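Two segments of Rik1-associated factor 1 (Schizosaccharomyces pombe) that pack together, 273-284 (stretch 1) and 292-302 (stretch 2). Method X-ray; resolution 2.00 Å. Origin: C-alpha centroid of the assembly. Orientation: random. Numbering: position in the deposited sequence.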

# COMPACT_ATOMS: atom_id res chain seq x y z
N ASN A 273 10.52 -8.23 18.56
CA ASN A 273 10.11 -6.84 18.50
C ASN A 273 11.34 -5.93 18.49
O ASN A 273 12.40 -6.28 19.01
CB ASN A 273 9.25 -6.52 19.69
CG ASN A 273 10.00 -6.62 20.97
OD1 ASN A 273 10.77 -5.72 21.33
ND2 ASN A 273 9.82 -7.74 21.67
N PHE A 274 11.17 -4.75 17.91
CA PHE A 274 12.25 -3.78 17.81
C PHE A 274 11.65 -2.44 18.23
O PHE A 274 10.44 -2.19 18.05
CB PHE A 274 12.73 -3.67 16.36
CG PHE A 274 13.03 -4.99 15.73
CD1 PHE A 274 12.01 -5.77 15.21
CD2 PHE A 274 14.34 -5.46 15.66
CE1 PHE A 274 12.28 -7.00 14.64
CE2 PHE A 274 14.63 -6.68 15.10
CZ PHE A 274 13.61 -7.46 14.58
N THR A 275 12.49 -1.59 18.79
CA THR A 275 12.06 -0.26 19.14
C THR A 275 12.93 0.75 18.40
O THR A 275 14.12 0.53 18.14
CB THR A 275 12.15 -0.04 20.65
OG1 THR A 275 13.52 -0.09 21.04
CG2 THR A 275 11.40 -1.13 21.36
N THR A 276 12.31 1.86 18.06
CA THR A 276 12.99 2.90 17.30
C THR A 276 12.63 4.22 17.91
O THR A 276 11.53 4.37 18.46
CB THR A 276 12.48 2.95 15.85
OG1 THR A 276 13.09 4.05 15.16
CG2 THR A 276 11.00 3.16 15.83
N THR A 277 13.51 5.20 17.73
CA THR A 277 13.23 6.56 18.18
C THR A 277 12.30 7.34 17.24
O THR A 277 11.81 8.41 17.60
CB THR A 277 14.54 7.35 18.31
OG1 THR A 277 15.31 7.17 17.13
CG2 THR A 277 15.33 6.85 19.49
N GLN A 278 12.04 6.80 16.05
CA GLN A 278 11.10 7.45 15.12
C GLN A 278 9.73 7.62 15.74
O GLN A 278 9.15 6.67 16.26
CB GLN A 278 10.97 6.62 13.85
CG GLN A 278 12.27 6.51 13.10
CD GLN A 278 12.25 5.44 12.06
OE1 GLN A 278 12.12 4.26 12.38
NE2 GLN A 278 12.38 5.83 10.80
N LYS A 279 9.19 8.83 15.68
CA LYS A 279 7.91 9.10 16.30
C LYS A 279 6.74 8.77 15.37
O LYS A 279 5.60 8.67 15.83
CB LYS A 279 7.85 10.56 16.74
CG LYS A 279 7.72 11.53 15.60
CD LYS A 279 8.38 12.86 15.93
CE LYS A 279 7.82 13.99 15.09
NZ LYS A 279 7.73 15.25 15.88
N ASP A 280 7.01 8.58 14.07
CA ASP A 280 5.95 8.24 13.13
C ASP A 280 6.48 7.28 12.07
O ASP A 280 7.20 7.70 11.16
CB ASP A 280 5.42 9.52 12.45
CG ASP A 280 4.06 9.31 11.77
OD1 ASP A 280 3.68 8.15 11.48
OD2 ASP A 280 3.38 10.32 11.53
N ILE A 281 6.12 6.01 12.18
CA ILE A 281 6.60 5.03 11.20
C ILE A 281 5.60 4.93 10.04
O ILE A 281 4.39 4.64 10.24
CB ILE A 281 6.80 3.62 11.83
CG1 ILE A 281 7.77 3.65 13.01
CG2 ILE A 281 7.27 2.63 10.77
CD1 ILE A 281 8.00 2.23 13.60
N ASN A 282 6.09 5.16 8.82
CA ASN A 282 5.26 5.05 7.62
C ASN A 282 5.25 3.61 7.06
O ASN A 282 4.21 3.14 6.61
CB ASN A 282 5.76 5.97 6.49
CG ASN A 282 5.51 7.45 6.77
OD1 ASN A 282 4.69 7.83 7.58
ND2 ASN A 282 6.24 8.29 6.06
N HIS A 283 6.41 2.94 7.07
CA HIS A 283 6.52 1.63 6.41
C HIS A 283 7.53 0.74 7.13
O HIS A 283 8.66 1.17 7.40
CB HIS A 283 6.98 1.77 4.94
CG HIS A 283 6.06 2.58 4.09
ND1 HIS A 283 4.84 2.09 3.66
CD2 HIS A 283 6.16 3.84 3.59
CE1 HIS A 283 4.22 3.02 2.95
NE2 HIS A 283 5.00 4.09 2.88
N ALA A 284 7.13 -0.50 7.40
CA ALA A 284 8.06 -1.53 7.87
C ALA A 284 8.17 -2.63 6.82
O ALA A 284 7.16 -2.94 6.16
CB ALA A 284 7.58 -2.11 9.19
N LEU A 292 16.46 -9.42 7.61
CA LEU A 292 16.53 -8.02 8.02
C LEU A 292 15.12 -7.45 8.12
O LEU A 292 14.22 -7.84 7.38
CB LEU A 292 17.37 -7.18 7.06
CG LEU A 292 18.79 -7.69 6.77
CD1 LEU A 292 19.48 -6.78 5.77
CD2 LEU A 292 19.63 -7.79 8.05
N VAL A 293 15.00 -6.47 9.01
CA VAL A 293 13.77 -5.77 9.27
C VAL A 293 14.06 -4.28 9.18
O VAL A 293 15.14 -3.82 9.59
CB VAL A 293 13.27 -6.14 10.67
CG1 VAL A 293 12.10 -5.26 11.06
CG2 VAL A 293 12.95 -7.65 10.71
N THR A 294 13.12 -3.51 8.61
CA THR A 294 13.34 -2.08 8.39
C THR A 294 12.18 -1.26 8.92
O THR A 294 11.07 -1.75 9.02
CB THR A 294 13.50 -1.77 6.88
OG1 THR A 294 12.22 -1.85 6.22
CG2 THR A 294 14.47 -2.73 6.23
N SER A 295 12.45 0.00 9.21
CA SER A 295 11.42 0.94 9.67
C SER A 295 11.70 2.32 9.06
O SER A 295 12.72 2.96 9.40
CB SER A 295 11.47 1.04 11.20
OG SER A 295 10.61 2.07 11.66
N SER A 296 10.85 2.76 8.14
CA SER A 296 11.07 4.04 7.46
C SER A 296 10.08 5.06 7.99
O SER A 296 8.87 4.81 8.06
CB SER A 296 10.93 3.93 5.94
OG SER A 296 11.66 2.85 5.38
N GLY A 297 10.58 6.24 8.33
CA GLY A 297 9.70 7.18 9.02
C GLY A 297 9.57 8.54 8.40
O GLY A 297 10.16 8.84 7.35
N THR A 298 8.78 9.36 9.09
CA THR A 298 8.60 10.76 8.73
C THR A 298 9.85 11.55 9.04
O THR A 298 9.93 12.72 8.64
CB THR A 298 7.41 11.41 9.50
OG1 THR A 298 7.72 11.48 10.90
CG2 THR A 298 6.10 10.60 9.28
N ASP A 299 10.82 10.95 9.73
CA ASP A 299 12.16 11.56 9.89
C ASP A 299 13.03 11.47 8.65
O ASP A 299 14.20 11.91 8.65
CB ASP A 299 12.92 10.99 11.09
CG ASP A 299 13.14 9.48 11.01
OD1 ASP A 299 12.63 8.82 10.08
OD2 ASP A 299 13.81 8.95 11.93
N ASN A 300 12.47 10.93 7.58
CA ASN A 300 13.21 10.80 6.34
C ASN A 300 14.43 9.89 6.48
O ASN A 300 15.45 10.12 5.85
CB ASN A 300 13.65 12.20 5.86
CG ASN A 300 13.43 12.41 4.37
OD1 ASN A 300 12.58 11.77 3.74
ND2 ASN A 300 14.20 13.34 3.79
N GLN A 301 14.34 8.85 7.30
CA GLN A 301 15.42 7.86 7.32
C GLN A 301 14.83 6.50 7.67
O GLN A 301 13.70 6.43 8.14
CB GLN A 301 16.51 8.25 8.33
CG GLN A 301 16.03 8.36 9.76
CD GLN A 301 17.02 9.12 10.64
OE1 GLN A 301 18.00 9.69 10.13
NE2 GLN A 301 16.76 9.14 11.95
N THR A 302 15.58 5.43 7.39
CA THR A 302 15.12 4.06 7.61
C THR A 302 16.08 3.36 8.56
O THR A 302 17.30 3.27 8.27
CB THR A 302 15.12 3.26 6.29
OG1 THR A 302 14.19 3.84 5.36
CG2 THR A 302 14.80 1.79 6.53
O HOH W 1 9.43 9.72 12.41
O HOH W 2 10.91 0.37 5.81

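Strands 281-284 and 292-297 run antiparallel, their directions 150° apart. The backbones pair through Ser-296: its N donates to His-283 O (2.8 Å), and Ser-296 O accepts from both Asn-282 N (2.9 Å) and His-283 N (3.2 Å). This shared acceptor marks a beta bulge, where the register shifts by one residue between Ile-281 and His-283. Beyond it, Thr-298 N donates to Asp-280 O (3.1 Å) at the start of the type I turn from Gly-297 to Asn-300. Among side chains, the buried amide of Gln-278 reaches across to stretch 2; offering both an acceptor and two N-H donors, it meets hydroxyl, carbonyl and carboxylate at once. Its OE1 accepts from Ser-295 OG (2.8 Å) and, within its own stretch, from Thr-276 OG1 (3.0 Å); its NE2 donates to Ser-295 O (3.2 Å) and, almost linearly, to Asp-299 OD1 (3.1 Å). Gly-297 leaves room for this amide, since a CB there would lie 2.7 Å from Gln-278 NE2. Phe-274 and Val-293 bury apolar surface together: Phe-274 CZ meets Val-293 CG2 at 3.9 Å, while Val-293 CG1 lies over one face of the ring. Two waters extend the contact: water 1 accepts from Asp-280 N (3.1 Å) and hydrogen-bonds Thr-298 OG1 (2.9 Å); water 2 donates to His-283 O (2.9 Å) and hydrogen-bonds Thr-294 OG1 and Ser-296 OG (both 2.6 Å), linking a backbone carbonyl to two hydroxyls of the facing strand.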